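Local coordinates for protein soluble lytic transglycosylase B3 (Pseudomonas aeruginosa, PDB 5ANZ) that probably cleaves the peptidoglycan of the bacterial cell wall as a lytic transglycosylase, and holds a calcium ion in its catalytic-domain fold, at residues T210-Y215 against R225-S230; Q214-F219 against L235-N240. All coordinates share one frame; numbering follows the deposited sequence. Where two conformers were deposited one is given.

Interaction 1. Residues T210-Y215 against R225-S230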
loop_
_atom_site.group_PDB
_atom_site.type_symbol
_atom_site.label_atom_id
_atom_site.label_comp_id
_atom_site.label_asym_id
_atom_site.label_seq_id
_atom_site.Cartn_x
_atom_site.Cartn_y
_atom_site.Cartn_z
ATOM N N THR A 210 1.157 -10.329 12.692
ATOM C CA THR A 210 1.795 -11.494 12.076
ATOM C C THR A 210 2.991 -11.060 11.201
ATOM O O THR A 210 3.998 -11.772 11.119
ATOM C CB THR A 210 0.792 -12.339 11.245
ATOM O OG1 THR A 210 0.194 -11.525 10.230
ATOM C CG2 THR A 210 -0.293 -12.935 12.149
ATOM N N THR A 211 2.911 -9.886 10.567
ATOM C CA THR A 211 4.052 -9.392 9.811
ATOM C C THR A 211 5.215 -9.017 10.731
ATOM O O THR A 211 6.379 -9.301 10.444
ATOM C CB THR A 211 3.659 -8.164 8.944
ATOM O OG1 THR A 211 2.669 -8.575 7.997
ATOM C CG2 THR A 211 4.873 -7.593 8.229
ATOM N N HIS A 212 4.904 -8.390 11.860
ATOM C CA HIS A 212 5.925 -8.133 12.858
ATOM C C HIS A 212 6.616 -9.437 13.270
ATOM O O HIS A 212 7.848 -9.516 13.304
ATOM C CB HIS A 212 5.314 -7.451 14.093
ATOM C CG HIS A 212 6.281 -7.270 15.218
ATOM N ND1 HIS A 212 6.963 -6.091 15.429
ATOM C CD2 HIS A 212 6.695 -8.132 16.179
ATOM C CE1 HIS A 212 7.754 -6.235 16.479
ATOM N NE2 HIS A 212 7.607 -7.446 16.955
ATOM N N ASN A 213 5.829 -10.465 13.554
ATOM C CA ASN A 213 6.408 -11.687 14.086
ATOM C C ASN A 213 7.288 -12.432 13.078
ATOM O O ASN A 213 8.169 -13.193 13.480
ATOM C CB ASN A 213 5.298 -12.601 14.620
ATOM C CG ASN A 213 4.770 -12.135 15.968
ATOM O OD1 ASN A 213 5.378 -11.276 16.616
ATOM N ND2 ASN A 213 3.661 -12.721 16.416
ATOM N N GLN A 214 7.069 -12.196 11.785
ATOM C CA GLN A 214 7.905 -12.826 10.772
ATOM C C GLN A 214 9.036 -11.933 10.292
ATOM O O GLN A 214 10.107 -12.427 9.959
ATOM C CB GLN A 214 7.075 -13.273 9.566
ATOM C CG GLN A 214 7.929 -13.953 8.502
ATOM C CD GLN A 214 7.115 -14.683 7.452
ATOM O OE1 GLN A 214 5.888 -14.754 7.533
ATOM N NE2 GLN A 214 7.803 -15.236 6.454
ATOM N N TYR A 215 8.823 -10.619 10.268
ATOM C CA TYR A 215 9.820 -9.752 9.619
ATOM C C TYR A 215 10.441 -8.654 10.474
ATOM O O TYR A 215 11.422 -8.059 10.063
ATOM C CB TYR A 215 9.214 -9.087 8.374
ATOM C CG TYR A 215 8.790 -10.099 7.350
ATOM C CD1 TYR A 215 9.726 -10.689 6.518
ATOM C CD2 TYR A 215 7.459 -10.481 7.236
ATOM C CE1 TYR A 215 9.338 -11.648 5.573
ATOM C CE2 TYR A 215 7.065 -11.430 6.304
ATOM C CZ TYR A 215 8.009 -11.998 5.472
ATOM O OH TYR A 215 7.614 -12.944 4.555
ATOM N N ARG A 225 12.350 -6.269 19.553
ATOM C CA ARG A 225 12.032 -5.783 18.210
ATOM C C ARG A 225 11.048 -4.629 18.367
ATOM O O ARG A 225 9.849 -4.794 18.208
ATOM C CB ARG A 225 11.462 -6.910 17.350
ATOM C CG ARG A 225 12.445 -8.062 17.193
ATOM C CD ARG A 225 12.003 -9.020 16.091
ATOM N NE ARG A 225 10.999 -9.972 16.559
ATOM C CZ ARG A 225 10.331 -10.811 15.770
ATOM N NH1 ARG A 225 10.542 -10.825 14.456
ATOM N NH2 ARG A 225 9.445 -11.645 16.300
ATOM N N ASP A 226 11.585 -3.466 18.706
ATOM C CA ASP A 226 10.762 -2.318 19.090
ATOM C C ASP A 226 10.497 -1.376 17.925
ATOM O O ASP A 226 11.224 -0.395 17.730
ATOM C CB ASP A 226 11.444 -1.567 20.225
ATOM C CG ASP A 226 10.702 -0.300 20.618
ATOM O OD1 ASP A 226 9.511 -0.172 20.269
ATOM O OD2 ASP A 226 11.315 0.556 21.290
ATOM N N ILE A 227 9.442 -1.664 17.167
ATOM C CA ILE A 227 9.116 -0.847 16.004
ATOM C C ILE A 227 8.305 0.376 16.418
ATOM O O ILE A 227 7.848 1.119 15.562
ATOM C CB ILE A 227 8.319 -1.634 14.943
ATOM C CG1 ILE A 227 7.020 -2.166 15.546
ATOM C CG2 ILE A 227 9.162 -2.804 14.391
ATOM C CD1 ILE A 227 6.070 -2.796 14.502
ATOM N N TRP A 228 8.135 0.572 17.725
ATOM C CA TRP A 228 7.459 1.756 18.256
ATOM C C TRP A 228 8.437 2.870 18.624
ATOM O O TRP A 228 8.241 4.036 18.241
ATOM C CB TRP A 228 6.614 1.366 19.489
ATOM C CG TRP A 228 5.510 0.420 19.125
ATOM C CD1 TRP A 228 4.223 0.750 18.807
ATOM C CD2 TRP A 228 5.588 -1.014 19.026
ATOM N NE1 TRP A 228 3.508 -0.371 18.507
ATOM C CE2 TRP A 228 4.318 -1.471 18.633
ATOM C CE3 TRP A 228 6.615 -1.945 19.222
ATOM C CZ2 TRP A 228 4.035 -2.823 18.429
ATOM C CZ3 TRP A 228 6.336 -3.301 19.009
ATOM C CH2 TRP A 228 5.060 -3.721 18.615
ATOM N N GLY A 229 9.472 2.523 19.377
ATOM C CA GLY A 229 10.349 3.529 19.947
ATOM C C GLY A 229 11.780 3.528 19.454
ATOM O O GLY A 229 12.575 4.393 19.837
ATOM N N SER A 230 12.133 2.561 18.611
ATOM C CA SER A 230 13.510 2.462 18.140
ATOM C C SER A 230 13.635 2.691 16.643
ATOM O O SER A 230 13.228 1.832 15.869
ATOM C CB SER A 230 14.084 1.082 18.454
ATOM O OG SER A 230 15.300 0.894 17.749
#
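H212, on helix 209-215, points its imidazole edge at R225 and I227, in the loop that joins the EF-hand-like DxDxDG calcium motif, which begins at D218, to helix 231-244, whose D233 completes the site. With CG anti to the backbone N (chi1 175°), the ring extends from the helix, and CE1 meets R225 O near the ring plane at 3.1 Å. ND1 lies 3.5 Å from I227 CD1 and is buried without a polar partner in the model, whereas NE2 is hydrogen-bonded to D188 OD2. W228 approaches obliquely, its six-membered ring turned 43° from the imidazole. A flat, partly polar ring suits this place, meeting a carbonyl and a methyl at its edge.

The long R225 side chain runs back to the helix end and bends at chi3, its guanidinium plane 48° from the H212 ring. H212 O sits over one guanidinium face, while N213 O lies at the edge, taking weak bonds from NH1 and NH2, each 3.5 Å long; the stronger partner of NH1 is A216 O. Beyond R225, D226 OD1 accepts from W228 N at 3.0 Å (an Asx turn) and from G229 N at 2.8 Å (an Asx motif), both approaching from the same carboxylate face.

Interaction 2. Residues Q214-F219 against L235-N240. With CA (calcium ion), chain B.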
loop_
_atom_site.group_PDB
_atom_site.type_symbol
_atom_site.label_atom_id
_atom_site.label_comp_id
_atom_site.label_asym_id
_atom_site.label_seq_id
_atom_site.Cartn_x
_atom_site.Cartn_y
_atom_site.Cartn_z
ATOM N N GLN A 214 7.069 -12.196 11.785
ATOM C CA GLN A 214 7.905 -12.826 10.772
ATOM C C GLN A 214 9.036 -11.933 10.292
ATOM O O GLN A 214 10.107 -12.427 9.959
ATOM C CB GLN A 214 7.075 -13.273 9.566
ATOM C CG GLN A 214 7.929 -13.953 8.502
ATOM C CD GLN A 214 7.115 -14.683 7.452
ATOM O OE1 GLN A 214 5.888 -14.754 7.533
ATOM N NE2 GLN A 214 7.803 -15.236 6.454
ATOM N N TYR A 215 8.823 -10.619 10.268
ATOM C CA TYR A 215 9.820 -9.752 9.619
ATOM C C TYR A 215 10.441 -8.654 10.474
ATOM O O TYR A 215 11.422 -8.059 10.063
ATOM C CB TYR A 215 9.214 -9.087 8.374
ATOM C CG TYR A 215 8.790 -10.099 7.350
ATOM C CD1 TYR A 215 9.726 -10.689 6.518
ATOM C CD2 TYR A 215 7.459 -10.481 7.236
ATOM C CE1 TYR A 215 9.338 -11.648 5.573
ATOM C CE2 TYR A 215 7.065 -11.430 6.304
ATOM C CZ TYR A 215 8.009 -11.998 5.472
ATOM O OH TYR A 215 7.614 -12.944 4.555
ATOM N N ALA A 216 9.894 -8.376 11.648
ATOM C CA ALA A 216 10.548 -7.387 12.491
ATOM C C ALA A 216 11.943 -7.854 12.920
ATOM O O ALA A 216 12.224 -9.061 13.064
ATOM C CB ALA A 216 9.694 -7.059 13.715
ATOM N N VAL A 217 12.807 -6.870 13.108
ATOM C CA VAL A 217 14.216 -7.050 13.397
ATOM C C VAL A 217 14.620 -6.351 14.682
ATOM O O VAL A 217 14.139 -5.253 14.953
ATOM C CB VAL A 217 15.068 -6.475 12.237
ATOM C CG1 VAL A 217 16.534 -6.436 12.613
ATOM C CG2 VAL A 217 14.829 -7.280 10.960
ATOM N N ASP A 218 15.509 -6.969 15.461
ATOM C CA ASP A 218 16.172 -6.286 16.570
ATOM C C ASP A 218 17.529 -5.765 16.107
ATOM O O ASP A 218 18.532 -6.507 16.101
ATOM C CB ASP A 218 16.339 -7.237 17.767
ATOM C CG ASP A 218 17.111 -6.608 18.910
ATOM O OD1 ASP A 218 17.230 -5.362 18.942
ATOM O OD2 ASP A 218 17.596 -7.362 19.785
ATOM N N PHE A 219 17.563 -4.496 15.700
ATOM C CA PHE A 219 18.755 -3.910 15.110
ATOM C C PHE A 219 19.878 -3.753 16.115
ATOM O O PHE A 219 21.027 -4.044 15.809
ATOM C CB PHE A 219 18.439 -2.541 14.493
ATOM C CG PHE A 219 19.638 -1.867 13.890
ATOM C CD1 PHE A 219 20.146 -2.292 12.674
ATOM C CD2 PHE A 219 20.252 -0.799 14.531
ATOM C CE1 PHE A 219 21.257 -1.680 12.115
ATOM C CE2 PHE A 219 21.361 -0.177 13.966
ATOM C CZ PHE A 219 21.855 -0.616 12.756
ATOM N N LEU A 235 13.720 0.856 11.077
ATOM C CA LEU A 235 14.335 0.958 9.757
ATOM C C LEU A 235 14.831 -0.416 9.285
ATOM O O LEU A 235 14.639 -0.780 8.127
ATOM C CB LEU A 235 15.475 1.989 9.776
ATOM C CG LEU A 235 15.011 3.436 10.049
ATOM C CD1 LEU A 235 16.215 4.381 10.304
ATOM C CD2 LEU A 235 14.134 3.938 8.900
ATOM N N ALA A 236 15.445 -1.174 10.181
ATOM C CA ALA A 236 15.927 -2.496 9.791
ATOM C C ALA A 236 14.759 -3.413 9.462
ATOM O O ALA A 236 14.860 -4.242 8.540
ATOM C CB ALA A 236 16.777 -3.092 10.889
ATOM N N SER A 237 13.662 -3.283 10.216
ATOM C CA SER A 237 12.480 -4.095 9.970
ATOM C C SER A 237 11.893 -3.790 8.600
ATOM O O SER A 237 11.522 -4.699 7.856
ATOM C CB SER A 237 11.418 -3.873 11.062
ATOM O OG SER A 237 11.911 -4.266 12.330
ATOM N N THR A 238 11.817 -2.509 8.264
ATOM C CA THR A 238 11.291 -2.096 6.971
ATOM C C THR A 238 12.133 -2.684 5.851
ATOM O O THR A 238 11.599 -3.203 4.866
ATOM C CB THR A 238 11.268 -0.576 6.865
ATOM O OG1 THR A 238 10.439 -0.057 7.913
ATOM C CG2 THR A 238 10.718 -0.122 5.492
ATOM N N ALA A 239 13.450 -2.600 6.010
ATOM C CA ALA A 239 14.371 -3.096 4.993
ATOM C C ALA A 239 14.258 -4.606 4.850
ATOM O O ALA A 239 14.275 -5.142 3.748
ATOM C CB ALA A 239 15.812 -2.706 5.343
ATOM N N ASN A 240 14.164 -5.293 5.980
ATOM C CA ASN A 240 14.030 -6.745 5.965
ATOM C C ASN A 240 12.776 -7.182 5.180
ATOM O O ASN A 240 12.799 -8.147 4.401
ATOM C CB ASN A 240 13.977 -7.262 7.409
ATOM C CG ASN A 240 14.067 -8.756 7.483
ATOM O OD1 ASN A 240 14.923 -9.359 6.857
ATOM N ND2 ASN A 240 13.178 -9.369 8.247
HETATM CA CA CA B . 15.943 -3.537 19.677
HETATM O O HOH W 1 12.007 -12.183 8.332
HETATM O O HOH W 2 15.083 -1.854 21.098
#
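S237 OG has two partners, one across the contact and one in its own helix: it accepts the backbone N-H of V217, 2.9 Å from V217 N, and gives its own hydrogen to D233 O one turn back in helix 231-244. Serine suits the place because a small hydroxyl can do both jobs while A216 CA packs against it at 3.4 Å.

One turn on, N240 reaches for the end of helix 209-215. Its CG is anti to the backbone N (chi1 -171°), and ND2 donates to Y215 O over 2.8 Å with an N-H...O angle of 165°. Y215 O lies almost in the plane of the N240 amide. A water 3.0 Å from ND2 takes a second N-H of the same group, and the amide plane is turned 56° from the Y215 ring.

Between these two polar anchors V217 spreads its branches over the helix: CG1 rests on A236 CB at 3.8 Å and CG2 on N240 CB at 3.7 Å. F219 brings CD1 to 3.9 Å from the same A236 methyl. Alanine is short enough for two larger side chains to share it.

D218 faces away from the helix and binds the calcium ion through OD1 at 2.4 Å, in company with D220, D222, K224 O, D233 and a water. Since D233 offers OD1 to the metal and to F219 N, and its carbonyl to S237, the V217-S237 bond is tied to the calcium site, and the ion would be expected to hold the loop against helix 231-244.

In the fold
Interactions 1 and 2 both use helix 209-215 and share Q214 and Y215; their centres lie 7 Å apart. R225 joins them: its NH1 makes a probable hydrogen bond of 2.8 Å to A216 O, and its CG packs 3.7 Å from D218 N. I227 adds a second link, with CG2 3.7 Å from S237 OG. Interaction 1 sets 225-230 against helix 209-215, and interaction 2 sets the start of the metal-binding loop, 216-219, against helix 231-244, which supplies D233; the R225 side chain lies about 6 Å from the ion. T211, which binds N-acetyl-D-glucosamine in another structure of this protein though no sugar is bound here, has its side chain about 4 Å from that of Y215.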